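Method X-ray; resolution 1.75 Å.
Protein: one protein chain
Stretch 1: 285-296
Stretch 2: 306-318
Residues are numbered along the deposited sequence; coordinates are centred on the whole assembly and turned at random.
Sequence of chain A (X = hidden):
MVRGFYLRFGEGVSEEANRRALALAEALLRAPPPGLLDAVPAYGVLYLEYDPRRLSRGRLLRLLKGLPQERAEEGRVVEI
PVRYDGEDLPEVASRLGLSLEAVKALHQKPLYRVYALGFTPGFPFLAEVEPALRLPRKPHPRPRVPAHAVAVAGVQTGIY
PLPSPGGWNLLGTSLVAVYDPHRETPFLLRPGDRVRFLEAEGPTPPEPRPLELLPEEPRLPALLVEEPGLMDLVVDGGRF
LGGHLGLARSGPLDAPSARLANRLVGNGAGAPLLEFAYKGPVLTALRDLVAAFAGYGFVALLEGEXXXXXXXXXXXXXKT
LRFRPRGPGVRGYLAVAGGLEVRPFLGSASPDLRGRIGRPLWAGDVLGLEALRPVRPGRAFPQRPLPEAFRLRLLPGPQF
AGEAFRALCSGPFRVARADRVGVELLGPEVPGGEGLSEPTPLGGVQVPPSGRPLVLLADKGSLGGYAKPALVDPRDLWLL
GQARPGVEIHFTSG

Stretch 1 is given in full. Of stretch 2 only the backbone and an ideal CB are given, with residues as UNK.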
# COMPACT_ATOMS: atom_id res chain seq x y z
N ALA A 285 -14.25 -27.31 4.74
CA ALA A 285 -13.38 -28.07 3.84
C ALA A 285 -14.22 -28.82 2.80
O ALA A 285 -15.27 -29.37 3.12
CB ALA A 285 -12.52 -29.06 4.64
N LEU A 286 -13.74 -28.81 1.56
CA LEU A 286 -14.39 -29.55 0.46
C LEU A 286 -13.62 -30.83 0.11
O LEU A 286 -14.07 -31.64 -0.71
CB LEU A 286 -14.49 -28.65 -0.77
CG LEU A 286 -15.28 -27.36 -0.55
CD1 LEU A 286 -15.30 -26.53 -1.82
CD2 LEU A 286 -16.72 -27.65 -0.06
N ARG A 287 -12.48 -31.01 0.75
CA ARG A 287 -11.69 -32.24 0.66
C ARG A 287 -10.94 -32.35 1.98
O ARG A 287 -10.92 -31.39 2.75
CB ARG A 287 -10.69 -32.15 -0.50
CG ARG A 287 -9.69 -31.00 -0.37
CD ARG A 287 -8.79 -30.88 -1.60
NE ARG A 287 -7.81 -31.96 -1.67
CZ ARG A 287 -7.69 -32.85 -2.66
NH1 ARG A 287 -8.47 -32.81 -3.74
NH2 ARG A 287 -6.75 -33.79 -2.58
N ASP A 288 -10.33 -33.49 2.25
CA ASP A 288 -9.50 -33.62 3.45
C ASP A 288 -8.23 -32.80 3.25
O ASP A 288 -7.50 -33.00 2.27
CB ASP A 288 -9.14 -35.09 3.73
CG ASP A 288 -10.36 -35.96 4.05
OD1 ASP A 288 -11.40 -35.43 4.52
OD2 ASP A 288 -10.28 -37.19 3.85
N LEU A 289 -7.99 -31.86 4.16
CA LEU A 289 -6.87 -30.93 4.09
C LEU A 289 -5.97 -31.06 5.30
O LEU A 289 -6.42 -31.48 6.37
CB LEU A 289 -7.38 -29.48 4.06
CG LEU A 289 -8.24 -29.06 2.88
CD1 LEU A 289 -8.91 -27.72 3.15
CD2 LEU A 289 -7.39 -29.00 1.61
N VAL A 290 -4.71 -30.70 5.12
CA VAL A 290 -3.85 -30.40 6.25
C VAL A 290 -3.62 -28.90 6.20
O VAL A 290 -3.20 -28.35 5.18
CB VAL A 290 -2.55 -31.19 6.22
CG1 VAL A 290 -1.61 -30.72 7.33
CG2 VAL A 290 -2.85 -32.67 6.40
N ALA A 291 -3.98 -28.25 7.30
CA ALA A 291 -3.91 -26.80 7.40
C ALA A 291 -3.14 -26.42 8.65
O ALA A 291 -2.93 -27.24 9.54
CB ALA A 291 -5.33 -26.21 7.43
N ALA A 292 -2.70 -25.17 8.73
CA ALA A 292 -2.03 -24.67 9.92
C ALA A 292 -2.51 -23.27 10.24
O ALA A 292 -2.74 -22.46 9.34
CB ALA A 292 -0.52 -24.67 9.74
N PHE A 293 -2.65 -23.01 11.54
CA PHE A 293 -3.10 -21.75 12.06
C PHE A 293 -1.94 -21.12 12.84
O PHE A 293 -1.29 -21.78 13.64
CB PHE A 293 -4.32 -21.96 12.97
CG PHE A 293 -4.71 -20.75 13.75
CD1 PHE A 293 -4.89 -20.83 15.13
CD2 PHE A 293 -4.90 -19.53 13.12
CE1 PHE A 293 -5.25 -19.71 15.86
CE2 PHE A 293 -5.26 -18.40 13.85
CZ PHE A 293 -5.43 -18.49 15.22
N ALA A 294 -1.65 -19.85 12.54
CA ALA A 294 -0.60 -19.12 13.24
C ALA A 294 -1.01 -17.66 13.39
O ALA A 294 -2.01 -17.23 12.81
CB ALA A 294 0.73 -19.23 12.49
N GLY A 295 -0.25 -16.92 14.18
CA GLY A 295 -0.62 -15.55 14.52
C GLY A 295 -1.27 -15.46 15.87
O GLY A 295 -1.06 -16.32 16.74
N TYR A 296 -2.07 -14.42 16.07
CA TYR A 296 -2.59 -14.09 17.39
C TYR A 296 -4.03 -13.60 17.31
O TYR A 296 -4.55 -13.35 16.22
CB TYR A 296 -1.72 -13.01 18.04
CG TYR A 296 -0.25 -13.37 18.07
CD1 TYR A 296 0.30 -14.04 19.15
CD2 TYR A 296 0.58 -13.04 17.00
CE1 TYR A 296 1.65 -14.38 19.16
CE2 TYR A 296 1.91 -13.38 17.00
CZ TYR A 296 2.44 -14.05 18.08
OH TYR A 296 3.78 -14.38 18.07
N UNK A 306 -10.50 -26.83 20.55
CA UNK A 306 -9.76 -25.59 20.35
C UNK A 306 -8.35 -25.92 19.86
O UNK A 306 -7.70 -26.83 20.40
CB UNK A 306 -9.71 -24.77 21.64
N UNK A 307 -7.88 -25.17 18.86
CA UNK A 307 -6.55 -25.33 18.30
C UNK A 307 -5.81 -24.00 18.45
O UNK A 307 -6.14 -23.03 17.77
CB UNK A 307 -6.61 -25.77 16.84
N UNK A 308 -4.83 -23.94 19.37
CA UNK A 308 -4.08 -22.69 19.52
C UNK A 308 -3.14 -22.46 18.35
O UNK A 308 -2.79 -23.41 17.64
CB UNK A 308 -3.29 -22.70 20.83
N UNK A 309 -2.74 -21.20 18.11
CA UNK A 309 -1.90 -20.92 16.96
C UNK A 309 -0.52 -21.57 17.09
O UNK A 309 -0.04 -21.79 18.21
CB UNK A 309 -1.75 -19.41 16.78
N UNK A 310 0.07 -21.88 15.95
CA UNK A 310 1.40 -22.46 15.88
C UNK A 310 1.41 -23.96 15.62
O UNK A 310 2.41 -24.62 15.89
CB UNK A 310 2.15 -22.17 17.18
N UNK A 311 0.32 -24.50 15.09
CA UNK A 311 0.30 -25.92 14.77
C UNK A 311 -0.56 -26.25 13.56
O UNK A 311 -1.43 -25.46 13.16
CB UNK A 311 -0.20 -26.71 15.98
N UNK A 312 -0.28 -27.42 12.99
CA UNK A 312 -1.04 -27.93 11.86
C UNK A 312 -1.99 -29.02 12.32
O UNK A 312 -1.79 -29.64 13.38
CB UNK A 312 -0.10 -28.46 10.77
N UNK A 313 -3.02 -29.27 11.52
CA UNK A 313 -4.09 -30.17 11.90
C UNK A 313 -4.76 -30.74 10.66
O UNK A 313 -4.64 -30.19 9.57
CB UNK A 313 -5.11 -29.45 12.78
N UNK A 314 -5.45 -31.87 10.85
CA UNK A 314 -6.24 -32.46 9.78
C UNK A 314 -7.61 -31.77 9.80
O UNK A 314 -8.24 -31.62 10.84
CB UNK A 314 -6.37 -33.98 9.94
N UNK A 315 -8.03 -31.34 8.62
CA UNK A 315 -9.29 -30.65 8.44
C UNK A 315 -10.12 -31.49 7.46
O UNK A 315 -9.92 -31.42 6.25
CB UNK A 315 -9.08 -29.22 7.93
N UNK A 316 -11.03 -32.33 8.00
CA UNK A 316 -11.72 -33.29 7.14
C UNK A 316 -12.80 -32.67 6.27
O UNK A 316 -13.41 -31.67 6.67
CB UNK A 316 -12.34 -34.39 8.00
N UNK A 317 -13.03 -33.27 5.11
CA UNK A 317 -14.08 -32.84 4.20
C UNK A 317 -15.40 -32.66 4.93
O UNK A 317 -15.81 -33.52 5.72
CB UNK A 317 -14.24 -33.85 3.06
N UNK A 318 -16.05 -31.52 4.68
CA UNK A 318 -17.37 -31.24 5.23
C UNK A 318 -17.39 -30.69 6.65
O UNK A 318 -18.46 -30.35 7.15
CB UNK A 318 -18.20 -32.52 5.19

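Position 306 lies beyond the reach of stretch 1, so nothing visible restricts it. It is Glu 306, bonded elsewhere in the structure.

At 307 the CA-to-CB bond points toward stretch 1, but its ideal CB has open space. Many side chains would fit. It is Ile 307.

Position 308 points away and admits many residues; it is Pro 308.

At 309 the ideal CB is 3.2 Å from Gly 295 O and 3.6 Å from Phe 293 CE1. A compact apolar side chain suits this tight site, and phi of -66° permits proline. Pro 309 sets its CB against Phe 293 CE1 at 3.6 Å.

Position 310 has phi 102° and psi 20°. A CB would jam against the preceding carbonyl O, which calls for glycine. Gly 310 N donates to Phe 293 O at 2.7 Å.

From 311 to 315 the backbone pairs antiparallel with stretch 1, so side chains alternate between two faces.

Position 311 shares a face with Phe 293, but its ideal CB has open space; polar or apolar groups would do. It is Gln 311, whose O accepts from Phe 293 N at 3.2 Å.

Position 312 faces the side of Val 290 and Ala 292. Its ideal CB is 3.3 Å from Ala 291 O and 3.9 Å from Ala 292 CB, so a small residue suits. Ser 312 fits; its OG bonds elsewhere in the structure.

Position 313 returns to the face of Ala 291 and Phe 293. The small Ala 291 leaves room for a large apolar group, aliphatic or aromatic. Phe 313 places CZ 3.8 Å from Ala 291 CB, an off-centre CH-pi contact.

Position 314 joins Val 290 on the other face, suiting an aliphatic or a long side chain. Leu 314 CD2 meets Val 290 CG2 at 4.0 Å.

At 315 the ideal CB has Ala 285 and Ala 291 nearby, both small. A broad apolar residue would fill the space. Trp 315 lays a ring face under Ala 285 CB, and its CE3 is 3.7 Å from Leu 289 CD1.

Position 316 points away overall and suits many residues; it is Pro 316.

At 317 the carboxylate of Asp 288 and the carbonyl of Leu 286 offer acceptors, favouring a long donor. Arg 317 NE bonds Leu 286 O at 2.9 Å, and its backbone N bonds Asp 288 OD1 at 2.8 Å.

Position 318 has positive phi, favouring glycine. Gly 318 N donates to Ala 285 O at 2.8 Å.

Stretch 2 (306-318) EIPPGQSFLWPRG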
# COMPACT_ATOMS: atom_id res chain seq x y z
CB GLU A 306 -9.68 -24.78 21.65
CG GLU A 306 -10.94 -24.00 21.96
CD GLU A 306 -10.79 -23.06 23.15
OE1 GLU A 306 -9.71 -23.06 23.79
OE2 GLU A 306 -11.74 -22.31 23.44
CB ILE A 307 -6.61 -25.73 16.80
CG1 ILE A 307 -7.40 -27.04 16.63
CG2 ILE A 307 -5.20 -25.88 16.21
CD1 ILE A 307 -7.70 -27.40 15.17
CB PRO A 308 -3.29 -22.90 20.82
CG PRO A 308 -3.20 -24.36 21.00
CD PRO A 308 -4.41 -24.96 20.36
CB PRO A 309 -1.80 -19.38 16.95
CG PRO A 309 -2.09 -18.96 18.35
CD PRO A 309 -3.01 -20.00 18.92
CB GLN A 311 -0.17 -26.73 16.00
CG GLN A 311 -1.61 -26.50 16.40
CD GLN A 311 -1.93 -27.09 17.77
OE1 GLN A 311 -1.63 -26.49 18.80
NE2 GLN A 311 -2.55 -28.26 17.78
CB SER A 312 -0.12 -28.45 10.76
OG SER A 312 0.47 -29.69 11.11
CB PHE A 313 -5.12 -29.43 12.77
CG PHE A 313 -5.67 -28.18 12.14
CD1 PHE A 313 -5.02 -26.96 12.30
CD2 PHE A 313 -6.85 -28.21 11.41
CE1 PHE A 313 -5.53 -25.80 11.72
CE2 PHE A 313 -7.37 -27.05 10.83
CZ PHE A 313 -6.70 -25.85 10.99
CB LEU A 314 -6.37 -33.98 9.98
CG LEU A 314 -6.93 -34.84 8.83
CD1 LEU A 314 -8.41 -34.63 8.65
CD2 LEU A 314 -6.20 -34.60 7.51
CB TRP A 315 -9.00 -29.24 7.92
CG TRP A 315 -10.19 -28.34 7.72
CD1 TRP A 315 -11.48 -28.56 8.12
CD2 TRP A 315 -10.16 -27.05 7.11
NE1 TRP A 315 -12.27 -27.48 7.75
CE2 TRP A 315 -11.48 -26.55 7.13
CE3 TRP A 315 -9.16 -26.28 6.51
CZ2 TRP A 315 -11.82 -25.30 6.60
CZ3 TRP A 315 -9.50 -25.04 5.98
CH2 TRP A 315 -10.81 -24.57 6.02
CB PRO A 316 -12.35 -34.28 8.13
CG PRO A 316 -11.69 -34.02 9.43
CD PRO A 316 -11.31 -32.58 9.42
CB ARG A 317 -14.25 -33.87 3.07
CG ARG A 317 -15.48 -33.66 2.20
CD ARG A 317 -15.52 -34.73 1.12
NE ARG A 317 -14.61 -34.41 0.03
CZ ARG A 317 -14.10 -35.29 -0.83
NH1 ARG A 317 -14.39 -36.58 -0.74
NH2 ARG A 317 -13.28 -34.86 -1.78
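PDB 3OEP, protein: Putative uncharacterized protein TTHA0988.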